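Local coordinates for protein mitochondrial edited mRNA stability factor 1 (Trypanosoma brucei, PDB 6NL1) that probably acts in mitochondria as a Nudix-family enzyme that processes the 5' ends of mRNAs and contributes to the stability of edited transcripts, at residues His132-Thr138 against Asp171-Phe177; Tyr164-Asp168 against Tyr278-Pro282; Lys251-Ile255 against Ala268-Pro273; Tyr313-Trp317 against Trp333-Pro339. One frame throughout, in Å; residues are numbered along the deposited sequence.

Contact 1: His132-Thr138 against Asp171-Phe177; sequences HIELEPT and DITVYLF
Glu136 reaches across to Tyr175 with one carboxylate oxygen, OE2, which meets the phenol OH in a probable hydrogen bond of 3.0 Å at the edge of the ring, in its plane. The carboxylate stands nearly upright to that ring (83°). CG of Glu136 is held between the backbone N and the carbonyl carbon (chi1 67°), and the chain beyond it is extended, which carries the acid over to the neighbouring strand. A water links Glu136 OE2, to which it donates at 2.6 Å, with OG1 of Thr173. That hydroxyl in turn is 2.8 Å from OG1 of Thr138, probably a second side-chain hydrogen bond. On the same face of the sheet the Phe177 ring comes to the edge of the His132 imidazole, Phe177 CD2 to His132 CD2 3.9 Å. NE2 of His132 donates at 2.9 Å to OE1 of Glu134, from above the carboxylate plane. Strands 132-137 and 171-178 form a regular antiparallel pair: His132, Glu134 and Glu136 are matched in hydrogen-bonded pairs with Phe177, Tyr175 and Thr173, and Thr138 N extends the pattern to Asp171 O. This is one margin of a four-stranded antiparallel sheet. On the opposite face of this strand pair the contacts are apolar. Ile133 CG1 presses on Leu176 CD2 at 3.4 Å, tighter than usual carbon contact, while Leu135 CG lies 3.9 Å from Val174 CG2 under helix 108-111. In the next shell, Arg92 forms a salt bridge with Glu136, Gln105 bonds both threonine hydroxyls, and Lys126 bonds ND1 of His132.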
# COMPACT_ATOMS: atom_id res chain seq x y z
N HIS A 132 9.84 17.70 4.09
CA HIS A 132 8.55 17.22 4.53
C HIS A 132 7.46 17.60 3.52
O HIS A 132 7.35 18.75 3.11
CB HIS A 132 8.22 17.78 5.91
CG HIS A 132 6.88 17.36 6.43
ND1 HIS A 132 6.66 16.13 7.02
CD2 HIS A 132 5.68 18.00 6.45
CE1 HIS A 132 5.39 16.03 7.37
NE2 HIS A 132 4.78 17.15 7.04
N ILE A 133 6.65 16.61 3.15
CA ILE A 133 5.58 16.80 2.16
C ILE A 133 4.18 16.70 2.78
O ILE A 133 3.88 15.80 3.56
CB ILE A 133 5.71 15.75 1.05
CG1 ILE A 133 6.90 16.09 0.15
CG2 ILE A 133 4.44 15.64 0.24
CD1 ILE A 133 7.32 14.96 -0.76
N GLU A 134 3.33 17.65 2.42
CA GLU A 134 1.95 17.68 2.89
C GLU A 134 1.04 17.87 1.67
O GLU A 134 1.38 18.63 0.77
CB GLU A 134 1.77 18.84 3.89
CG GLU A 134 0.68 18.66 4.92
CD GLU A 134 1.01 17.61 5.95
OE1 GLU A 134 1.97 17.79 6.72
OE2 GLU A 134 0.29 16.59 6.00
N LEU A 135 -0.10 17.17 1.63
CA LEU A 135 -1.05 17.27 0.52
C LEU A 135 -2.43 17.66 1.02
O LEU A 135 -2.81 17.29 2.13
CB LEU A 135 -1.22 15.92 -0.19
CG LEU A 135 -0.17 15.36 -1.14
CD1 LEU A 135 1.09 15.02 -0.38
CD2 LEU A 135 -0.75 14.12 -1.80
N GLU A 136 -3.20 18.34 0.19
CA GLU A 136 -4.61 18.62 0.51
C GLU A 136 -5.39 18.75 -0.79
O GLU A 136 -4.85 19.18 -1.81
CB GLU A 136 -4.74 19.92 1.32
CG GLU A 136 -4.36 21.17 0.50
CD GLU A 136 -4.24 22.45 1.33
OE1 GLU A 136 -4.24 22.38 2.58
OE2 GLU A 136 -4.13 23.54 0.72
N PRO A 137 -6.67 18.39 -0.76
CA PRO A 137 -7.51 18.71 -1.92
C PRO A 137 -7.63 20.23 -2.01
O PRO A 137 -7.86 20.90 -1.01
CB PRO A 137 -8.86 18.08 -1.57
CG PRO A 137 -8.56 17.08 -0.46
CD PRO A 137 -7.43 17.71 0.30
N THR A 138 -7.48 20.77 -3.21
CA THR A 138 -7.59 22.20 -3.41
C THR A 138 -9.03 22.71 -3.29
O THR A 138 -9.26 23.83 -2.86
CB THR A 138 -7.06 22.56 -4.80
OG1 THR A 138 -5.81 21.88 -5.00
CG2 THR A 138 -6.88 24.08 -4.94
N ASP A 171 -8.15 17.92 -7.94
CA ASP A 171 -7.12 18.93 -7.73
C ASP A 171 -6.44 18.77 -6.38
O ASP A 171 -7.11 18.70 -5.34
CB ASP A 171 -7.71 20.33 -7.84
CG ASP A 171 -8.25 20.63 -9.21
OD1 ASP A 171 -7.43 20.90 -10.12
OD2 ASP A 171 -9.49 20.60 -9.40
N ILE A 172 -5.11 18.73 -6.39
CA ILE A 172 -4.33 18.55 -5.17
C ILE A 172 -3.26 19.62 -5.06
O ILE A 172 -2.57 19.92 -6.03
CB ILE A 172 -3.66 17.15 -5.13
CG1 ILE A 172 -4.72 16.04 -5.20
CG2 ILE A 172 -2.80 17.01 -3.84
CD1 ILE A 172 -5.61 15.92 -3.93
N THR A 173 -3.16 20.23 -3.88
CA THR A 173 -2.08 21.16 -3.61
C THR A 173 -1.06 20.46 -2.73
O THR A 173 -1.40 19.97 -1.65
CB THR A 173 -2.58 22.44 -2.90
OG1 THR A 173 -3.66 23.00 -3.65
CG2 THR A 173 -1.45 23.46 -2.78
N VAL A 174 0.19 20.41 -3.19
CA VAL A 174 1.27 19.77 -2.45
C VAL A 174 2.20 20.83 -1.88
O VAL A 174 2.63 21.72 -2.60
CB VAL A 174 2.07 18.82 -3.37
CG1 VAL A 174 3.25 18.20 -2.61
CG2 VAL A 174 1.17 17.75 -3.97
N TYR A 175 2.49 20.73 -0.59
CA TYR A 175 3.44 21.65 0.03
C TYR A 175 4.74 20.93 0.39
O TYR A 175 4.72 19.80 0.85
CB TYR A 175 2.86 22.27 1.29
CG TYR A 175 1.63 23.11 1.07
CD1 TYR A 175 1.72 24.50 0.98
CD2 TYR A 175 0.38 22.52 0.97
CE1 TYR A 175 0.59 25.26 0.78
CE2 TYR A 175 -0.74 23.27 0.78
CZ TYR A 175 -0.64 24.63 0.69
OH TYR A 175 -1.79 25.36 0.49
N LEU A 176 5.86 21.61 0.17
CA LEU A 176 7.17 21.08 0.54
C LEU A 176 7.82 22.01 1.55
O LEU A 176 7.88 23.23 1.34
CB LEU A 176 8.07 20.95 -0.69
CG LEU A 176 7.58 20.27 -1.99
CD1 LEU A 176 8.73 20.21 -2.98
CD2 LEU A 176 7.04 18.89 -1.74
N PHE A 177 8.29 21.44 2.65
CA PHE A 177 9.00 22.17 3.70
C PHE A 177 10.40 21.60 3.85
O PHE A 177 10.57 20.41 4.13
CB PHE A 177 8.28 22.04 5.04
CG PHE A 177 6.84 22.43 5.00
CD1 PHE A 177 6.45 23.72 5.32
CD2 PHE A 177 5.87 21.50 4.64
CE1 PHE A 177 5.11 24.08 5.29
CE2 PHE A 177 4.53 21.85 4.60
CZ PHE A 177 4.15 23.15 4.93
O HOH W 1 -4.87 24.56 -1.51

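Contact 2: Tyr164-Asp168 against Tyr278-Pro282; sequences YETAD and YQTVP
A chi1 of -168° sets the methyl CG2 of Thr280 between N and the carbonyl carbon, aimed at Ala167 CB, 3.6 Å away. In Tyr278 a chi1 of 178° swings the ring out toward Asp168. The phenol OH of Tyr278 ends 3.5 Å from OD1 of Asp168, with the carboxylate and ring planes only 21° apart; the firmer partner of OD1 is Arg112, in a salt bridge. Pro282 and Ala167 bury the most surface. Their backbones come close (CA to CA 3.7 Å), while Pro282 ring atom CG sits 3.6 Å from Tyr164 O and CB lies alongside CB of Tyr164. Two waters bridge the segments. One accepts from Ala167 N at 2.9 Å and donates weakly to Thr280 O; the other accepts from Asp168 N at 3.0 Å and pairs with Tyr278 OH. Gln279, in the same loop as Tyr278, belongs to the site where GDP has been observed in another structure of this protein; it takes no part in the contact itself. Tyr164-Asp168 lies in the connection from strand 132-137 to strand 171-178 of the antiparallel sheet, and Tyr278-Pro282 in that from strand 272-277 to strand 290-296 of the mixed Nudix sheet, which places the contact at the junction of the two sheets.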
# COMPACT_ATOMS: atom_id res chain seq x y z
N TYR A 164 -16.07 15.43 -9.19
CA TYR A 164 -15.01 15.06 -10.12
C TYR A 164 -15.41 13.78 -10.83
O TYR A 164 -16.06 12.92 -10.24
CB TYR A 164 -13.68 14.83 -9.38
CG TYR A 164 -12.99 16.09 -8.90
CD1 TYR A 164 -12.31 16.92 -9.79
CD2 TYR A 164 -13.00 16.44 -7.56
CE1 TYR A 164 -11.67 18.07 -9.35
CE2 TYR A 164 -12.36 17.59 -7.11
CZ TYR A 164 -11.69 18.40 -8.01
OH TYR A 164 -11.06 19.52 -7.55
N GLU A 165 -15.01 13.64 -12.09
CA GLU A 165 -15.32 12.43 -12.84
C GLU A 165 -14.62 11.23 -12.23
O GLU A 165 -15.24 10.18 -12.04
CB GLU A 165 -14.87 12.58 -14.30
CG GLU A 165 -15.48 13.75 -15.04
CD GLU A 165 -16.76 13.38 -15.76
OE1 GLU A 165 -17.27 12.26 -15.54
OE2 GLU A 165 -17.25 14.21 -16.56
N THR A 166 -13.33 11.37 -11.95
CA THR A 166 -12.52 10.28 -11.39
C THR A 166 -11.52 10.81 -10.37
O THR A 166 -11.21 12.00 -10.35
CB THR A 166 -11.70 9.54 -12.49
OG1 THR A 166 -10.62 10.38 -12.91
CG2 THR A 166 -12.56 9.18 -13.70
N ALA A 167 -11.00 9.92 -9.53
CA ALA A 167 -9.94 10.27 -8.58
C ALA A 167 -8.78 10.99 -9.26
O ALA A 167 -8.21 11.93 -8.70
CB ALA A 167 -9.44 9.02 -7.88
N ASP A 168 -8.41 10.53 -10.45
CA ASP A 168 -7.30 11.15 -11.18
C ASP A 168 -7.48 12.65 -11.38
O ASP A 168 -6.50 13.39 -11.42
CB ASP A 168 -7.08 10.46 -12.53
CG ASP A 168 -6.29 9.16 -12.40
OD1 ASP A 168 -5.77 8.90 -11.29
OD2 ASP A 168 -6.18 8.41 -13.39
N TYR A 278 -7.07 -1.62 -9.89
CA TYR A 278 -7.14 -0.23 -9.51
C TYR A 278 -8.60 0.18 -9.48
O TYR A 278 -9.20 0.50 -10.51
CB TYR A 278 -6.37 0.64 -10.50
CG TYR A 278 -6.46 2.11 -10.18
CD1 TYR A 278 -5.99 2.62 -8.96
CD2 TYR A 278 -7.01 3.01 -11.09
CE1 TYR A 278 -6.08 3.98 -8.66
CE2 TYR A 278 -7.10 4.36 -10.80
CZ TYR A 278 -6.64 4.85 -9.59
OH TYR A 278 -6.74 6.20 -9.33
N GLN A 279 -9.19 0.13 -8.29
CA GLN A 279 -10.59 0.46 -8.10
C GLN A 279 -10.66 1.60 -7.10
O GLN A 279 -10.20 1.45 -5.98
CB GLN A 279 -11.34 -0.74 -7.55
CG GLN A 279 -12.81 -0.47 -7.32
CD GLN A 279 -13.48 0.04 -8.58
OE1 GLN A 279 -13.36 -0.58 -9.64
NE2 GLN A 279 -14.17 1.17 -8.48
N THR A 280 -11.22 2.73 -7.49
CA THR A 280 -11.28 3.86 -6.57
C THR A 280 -12.41 4.83 -6.90
O THR A 280 -13.11 4.66 -7.89
CB THR A 280 -9.95 4.64 -6.57
OG1 THR A 280 -9.94 5.56 -5.47
CG2 THR A 280 -9.77 5.40 -7.89
N VAL A 281 -12.56 5.84 -6.05
CA VAL A 281 -13.56 6.90 -6.21
C VAL A 281 -12.86 8.22 -5.87
O VAL A 281 -11.82 8.21 -5.22
CB VAL A 281 -14.75 6.68 -5.26
CG1 VAL A 281 -15.53 5.44 -5.66
CG2 VAL A 281 -14.26 6.56 -3.81
N PRO A 282 -13.42 9.35 -6.33
CA PRO A 282 -12.74 10.63 -6.13
C PRO A 282 -12.42 10.92 -4.67
O PRO A 282 -11.38 11.52 -4.39
CB PRO A 282 -13.76 11.65 -6.67
CG PRO A 282 -14.53 10.88 -7.71
CD PRO A 282 -14.65 9.49 -7.15
O HOH W 2 -12.63 7.54 -9.49
O HOH W 3 -8.84 7.65 -11.26

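Contact 3: Lys251-Ile255 against Ala268-Pro273; sequences KEAAI and ASNVYP
The carbonyl group of Ala268 is approached on both faces of its plane, by the ammonium NZ of Lys251 from one and by the amide N of Val271 from the other. NZ of Lys251 stands 35° out of that plane, 3.1 Å from Ala268 O. Its second acceptor is Val271 O at 3.0 Å, met much closer to the carbonyl plane, with a tilt of 15°. One ammonium thus clamps both ends of the turn that Val271 N closes onto Ala268 O, and the two carbonyl dipoles would be expected to stabilise its charge. The lysine chain is extended as far as CD and then bends (chi3 -82°), which brings NZ round to the two oxygens. Its aliphatic part is used as well: Lys251 CG passes 3.9 Å from CG1 of Val271, the two side chains lying alongside one another with their ends pointing opposite ways. One helical turn further on, Ile255 continues the apolar surface. Ile255 CD1 touches CA of Ala268 at 3.7 Å. Ile255 CG1 rests 4.0 Å from CG2 of Val271, the valine being wedged by its two methyls between lysine and isoleucine. Beneath, Phe293 of strand 290-296 and Leu203 of strand 200-207 close the inner side of Val271. The order of helix 250-262, a short 3-10 turn and strand 272-277 is consistent with the Nudix fold, in which the signature helix lies against the mixed sheet and is followed by a loop into the next strand.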
# COMPACT_ATOMS: atom_id res chain seq x y z
N LYS A 251 8.76 -6.40 -10.16
CA LYS A 251 9.04 -7.76 -9.70
C LYS A 251 10.06 -7.75 -8.56
O LYS A 251 9.91 -8.46 -7.57
CB LYS A 251 9.52 -8.63 -10.86
CG LYS A 251 9.60 -10.11 -10.49
CD LYS A 251 10.28 -10.92 -11.58
CE LYS A 251 9.31 -11.27 -12.70
NZ LYS A 251 9.92 -12.29 -13.60
N GLU A 252 11.10 -6.94 -8.72
CA GLU A 252 12.11 -6.76 -7.69
C GLU A 252 11.44 -6.39 -6.36
O GLU A 252 11.79 -6.93 -5.31
CB GLU A 252 13.08 -5.66 -8.14
CG GLU A 252 14.24 -5.36 -7.21
CD GLU A 252 15.09 -4.19 -7.71
OE1 GLU A 252 14.77 -3.59 -8.78
OE2 GLU A 252 16.08 -3.86 -7.02
N ALA A 253 10.48 -5.47 -6.41
CA ALA A 253 9.77 -5.05 -5.21
C ALA A 253 8.91 -6.19 -4.65
O ALA A 253 8.86 -6.40 -3.43
CB ALA A 253 8.92 -3.81 -5.49
N ALA A 254 8.23 -6.93 -5.53
CA ALA A 254 7.42 -8.06 -5.09
C ALA A 254 8.29 -9.09 -4.36
O ALA A 254 7.93 -9.59 -3.30
CB ALA A 254 6.71 -8.72 -6.27
N ILE A 255 9.45 -9.39 -4.94
CA ILE A 255 10.33 -10.40 -4.37
C ILE A 255 10.92 -9.94 -3.04
O ILE A 255 10.96 -10.71 -2.08
CB ILE A 255 11.45 -10.79 -5.37
CG1 ILE A 255 10.83 -11.50 -6.59
CG2 ILE A 255 12.49 -11.67 -4.70
CD1 ILE A 255 11.82 -11.76 -7.72
N ALA A 268 13.45 -15.05 -9.33
CA ALA A 268 12.72 -14.23 -10.30
C ALA A 268 12.09 -15.03 -11.46
O ALA A 268 11.04 -14.64 -11.97
CB ALA A 268 13.61 -13.12 -10.85
N SER A 269 12.74 -16.12 -11.87
CA SER A 269 12.26 -16.90 -13.01
C SER A 269 10.98 -17.68 -12.71
O SER A 269 10.31 -18.15 -13.63
CB SER A 269 13.36 -17.85 -13.52
OG SER A 269 13.68 -18.81 -12.53
N ASN A 270 10.65 -17.80 -11.43
CA ASN A 270 9.43 -18.47 -11.01
C ASN A 270 8.33 -17.51 -10.60
O ASN A 270 7.27 -17.92 -10.14
CB ASN A 270 9.73 -19.41 -9.84
CG ASN A 270 10.68 -20.52 -10.23
OD1 ASN A 270 11.64 -20.82 -9.51
ND2 ASN A 270 10.44 -21.12 -11.38
N VAL A 271 8.58 -16.22 -10.78
CA VAL A 271 7.64 -15.17 -10.40
C VAL A 271 7.00 -14.59 -11.64
O VAL A 271 7.70 -14.05 -12.50
CB VAL A 271 8.35 -14.05 -9.59
CG1 VAL A 271 7.36 -12.98 -9.15
CG2 VAL A 271 9.06 -14.64 -8.40
N TYR A 272 5.68 -14.69 -11.74
CA TYR A 272 4.97 -14.26 -12.94
C TYR A 272 3.99 -13.13 -12.65
O TYR A 272 3.09 -13.29 -11.83
CB TYR A 272 4.20 -15.46 -13.53
CG TYR A 272 5.10 -16.60 -13.96
CD1 TYR A 272 5.64 -16.65 -15.24
CD2 TYR A 272 5.41 -17.63 -13.08
CE1 TYR A 272 6.48 -17.69 -15.63
CE2 TYR A 272 6.24 -18.68 -13.46
CZ TYR A 272 6.76 -18.70 -14.73
OH TYR A 272 7.59 -19.74 -15.11
N PRO A 273 4.15 -11.99 -13.34
CA PRO A 273 3.16 -10.91 -13.20
C PRO A 273 1.82 -11.39 -13.74
O PRO A 273 1.80 -12.19 -14.67
CB PRO A 273 3.71 -9.78 -14.07
CG PRO A 273 4.68 -10.45 -15.03
CD PRO A 273 5.26 -11.63 -14.25

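Contact 4: Tyr313-Trp317 against Trp333-Pro339; sequences YMRNW and WAQLADP
Trp317 lies between two partners that cover opposite faces of its indole, Pro339 on one and Trp333 on the other. Pro339 crosses it at about a right angle, with Pro339 CA 3.6 Å from the centroid of the six-membered ring of Trp317 and over its face, a CH-pi contact. Pro339 CB lies 3.8 Å from Trp317 CE2. On the other side NE1 of Trp333 is poised toward the rim of the ring, 3.2 Å from Trp317 CH2. The two indoles meet obliquely, their planes at 50°, and make neither a parallel stack nor a T-shape. Trp317 reaches this slot because its CG is turned between the backbone N and the carbonyl carbon (chi1 52°). Ala337 fills the corner between the indoles: its methyl CB touches CZ2 of Trp317 at 3.5 Å and also sits over the centre of the Trp333 ring. Met314 lies across the Trp333 plane from Ala337, in an oblique Met-aromatic contact, SD 4.8 Å from the centroid of the five-membered ring. The polar edge of Trp317 is satisfied by a water that accepts from NE1 at 2.9 Å and donates to Ala334 O and Ala337 O. Asn316, in a left-handed helical backbone conformation, donates its N-H to Pro339 O, N to O 2.7 Å, and ties the two loops together. Arg221 of strand 216-223 makes a cation-pi contact with Trp333, and helix 328-336 packs next to strand 343-346, consistent with the later helix of a Nudix fold lying against its mixed sheet.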
# COMPACT_ATOMS: atom_id res chain seq x y z
N TYR A 313 1.99 -7.19 12.62
CA TYR A 313 1.20 -8.29 12.07
C TYR A 313 0.60 -9.11 13.20
O TYR A 313 1.20 -9.22 14.26
CB TYR A 313 2.06 -9.18 11.17
CG TYR A 313 2.65 -8.44 10.01
CD1 TYR A 313 3.84 -7.75 10.14
CD2 TYR A 313 2.00 -8.41 8.77
CE1 TYR A 313 4.38 -7.05 9.08
CE2 TYR A 313 2.54 -7.70 7.70
CZ TYR A 313 3.73 -7.02 7.87
OH TYR A 313 4.30 -6.32 6.84
N MET A 314 -0.58 -9.69 12.99
CA MET A 314 -1.14 -10.58 14.01
C MET A 314 -0.23 -11.76 14.21
O MET A 314 0.14 -12.45 13.25
CB MET A 314 -2.53 -11.09 13.62
CG MET A 314 -3.63 -10.07 13.70
SD MET A 314 -5.25 -10.84 13.42
CE MET A 314 -5.46 -11.76 14.96
N ARG A 315 0.14 -12.00 15.46
CA ARG A 315 1.00 -13.12 15.82
C ARG A 315 0.71 -13.49 17.26
O ARG A 315 0.27 -12.64 18.03
CB ARG A 315 2.48 -12.74 15.66
CG ARG A 315 2.93 -12.57 14.20
CD ARG A 315 4.38 -12.11 14.07
NE ARG A 315 5.32 -13.03 14.74
CZ ARG A 315 5.77 -12.86 15.98
NH1 ARG A 315 5.38 -11.82 16.70
NH2 ARG A 315 6.61 -13.74 16.50
N ASN A 316 0.96 -14.74 17.64
CA ASN A 316 0.80 -15.17 19.03
C ASN A 316 -0.53 -14.77 19.67
O ASN A 316 -0.55 -14.32 20.81
CB ASN A 316 1.96 -14.63 19.88
CG ASN A 316 3.30 -15.20 19.47
OD1 ASN A 316 3.44 -16.40 19.31
ND2 ASN A 316 4.28 -14.32 19.27
N TRP A 317 -1.62 -14.92 18.94
CA TRP A 317 -2.95 -14.71 19.50
C TRP A 317 -3.32 -15.92 20.36
O TRP A 317 -2.61 -16.92 20.36
CB TRP A 317 -3.98 -14.56 18.37
CG TRP A 317 -3.89 -15.69 17.38
CD1 TRP A 317 -4.48 -16.91 17.49
CD2 TRP A 317 -3.13 -15.71 16.16
NE1 TRP A 317 -4.15 -17.70 16.39
CE2 TRP A 317 -3.32 -16.98 15.57
CE3 TRP A 317 -2.31 -14.78 15.52
CZ2 TRP A 317 -2.72 -17.34 14.36
CZ3 TRP A 317 -1.71 -15.14 14.31
CH2 TRP A 317 -1.92 -16.41 13.75
N TRP A 333 -9.07 -17.89 10.84
CA TRP A 333 -7.69 -17.56 11.17
C TRP A 333 -7.20 -18.38 12.37
O TRP A 333 -6.09 -18.93 12.35
CB TRP A 333 -7.55 -16.06 11.46
CG TRP A 333 -6.14 -15.57 11.45
CD1 TRP A 333 -5.41 -15.18 12.53
CD2 TRP A 333 -5.29 -15.40 10.31
NE1 TRP A 333 -4.15 -14.79 12.14
CE2 TRP A 333 -4.05 -14.92 10.78
CE3 TRP A 333 -5.46 -15.62 8.94
CZ2 TRP A 333 -2.99 -14.65 9.92
CZ3 TRP A 333 -4.40 -15.35 8.09
CH2 TRP A 333 -3.18 -14.86 8.58
N ALA A 334 -8.03 -18.48 13.40
CA ALA A 334 -7.65 -19.25 14.59
C ALA A 334 -7.46 -20.71 14.20
O ALA A 334 -6.61 -21.42 14.73
CB ALA A 334 -8.72 -19.12 15.67
N GLN A 335 -8.26 -21.16 13.25
CA GLN A 335 -8.24 -22.55 12.83
C GLN A 335 -7.01 -22.85 11.96
O GLN A 335 -6.37 -23.88 12.13
CB GLN A 335 -9.52 -22.83 12.04
CG GLN A 335 -9.79 -24.26 11.67
CD GLN A 335 -11.12 -24.38 10.94
OE1 GLN A 335 -11.28 -25.20 10.03
NE2 GLN A 335 -12.09 -23.55 11.34
N LEU A 336 -6.67 -21.93 11.06
CA LEU A 336 -5.71 -22.23 10.00
C LEU A 336 -4.35 -21.54 10.13
O LEU A 336 -3.35 -22.05 9.62
CB LEU A 336 -6.32 -21.86 8.64
CG LEU A 336 -7.54 -22.68 8.21
CD1 LEU A 336 -8.17 -22.06 6.98
CD2 LEU A 336 -7.15 -24.15 7.96
N ALA A 337 -4.31 -20.38 10.77
CA ALA A 337 -3.06 -19.63 10.82
C ALA A 337 -2.12 -20.13 11.92
O ALA A 337 -2.56 -20.67 12.93
CB ALA A 337 -3.34 -18.14 10.98
N ASP A 338 -0.83 -19.96 11.69
CA ASP A 338 0.18 -20.36 12.66
C ASP A 338 0.55 -19.13 13.49
O ASP A 338 1.09 -18.16 12.97
CB ASP A 338 1.42 -20.90 11.95
CG ASP A 338 2.48 -21.42 12.91
OD1 ASP A 338 2.41 -21.08 14.11
OD2 ASP A 338 3.37 -22.16 12.46
N PRO A 339 0.23 -19.17 14.80
CA PRO A 339 0.47 -18.00 15.65
C PRO A 339 1.95 -17.59 15.73
O PRO A 339 2.23 -16.43 15.99
CB PRO A 339 -0.08 -18.43 17.02
CG PRO A 339 -0.25 -19.92 16.94
CD PRO A 339 -0.43 -20.28 15.51
O HOH W 4 -4.26 -20.46 15.37

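Overall arrangement
Contacts 1 and 2 interlock along the chain, their segments alternating, and touch through a probable hydrogen bond between Asp171 OD2 and Tyr164 OH; their centres are 18 Å apart. Contact 1 belongs to the four-stranded antiparallel sheet, and contact 2 joins a loop of that sheet to a loop of the mixed sheet. Contact 3 is nested inside the loop closed by contact 2, its centre 28 Å away. Contact 4 follows in sequence, its centre 27 Å from that of contact 3, on the opposite side of the chain's centre from contacts 1 and 2. Contacts 3 and 4 lie wholly within the Nudix range; contact 2 has one segment there, the loop carrying Gln279 of the GDP site.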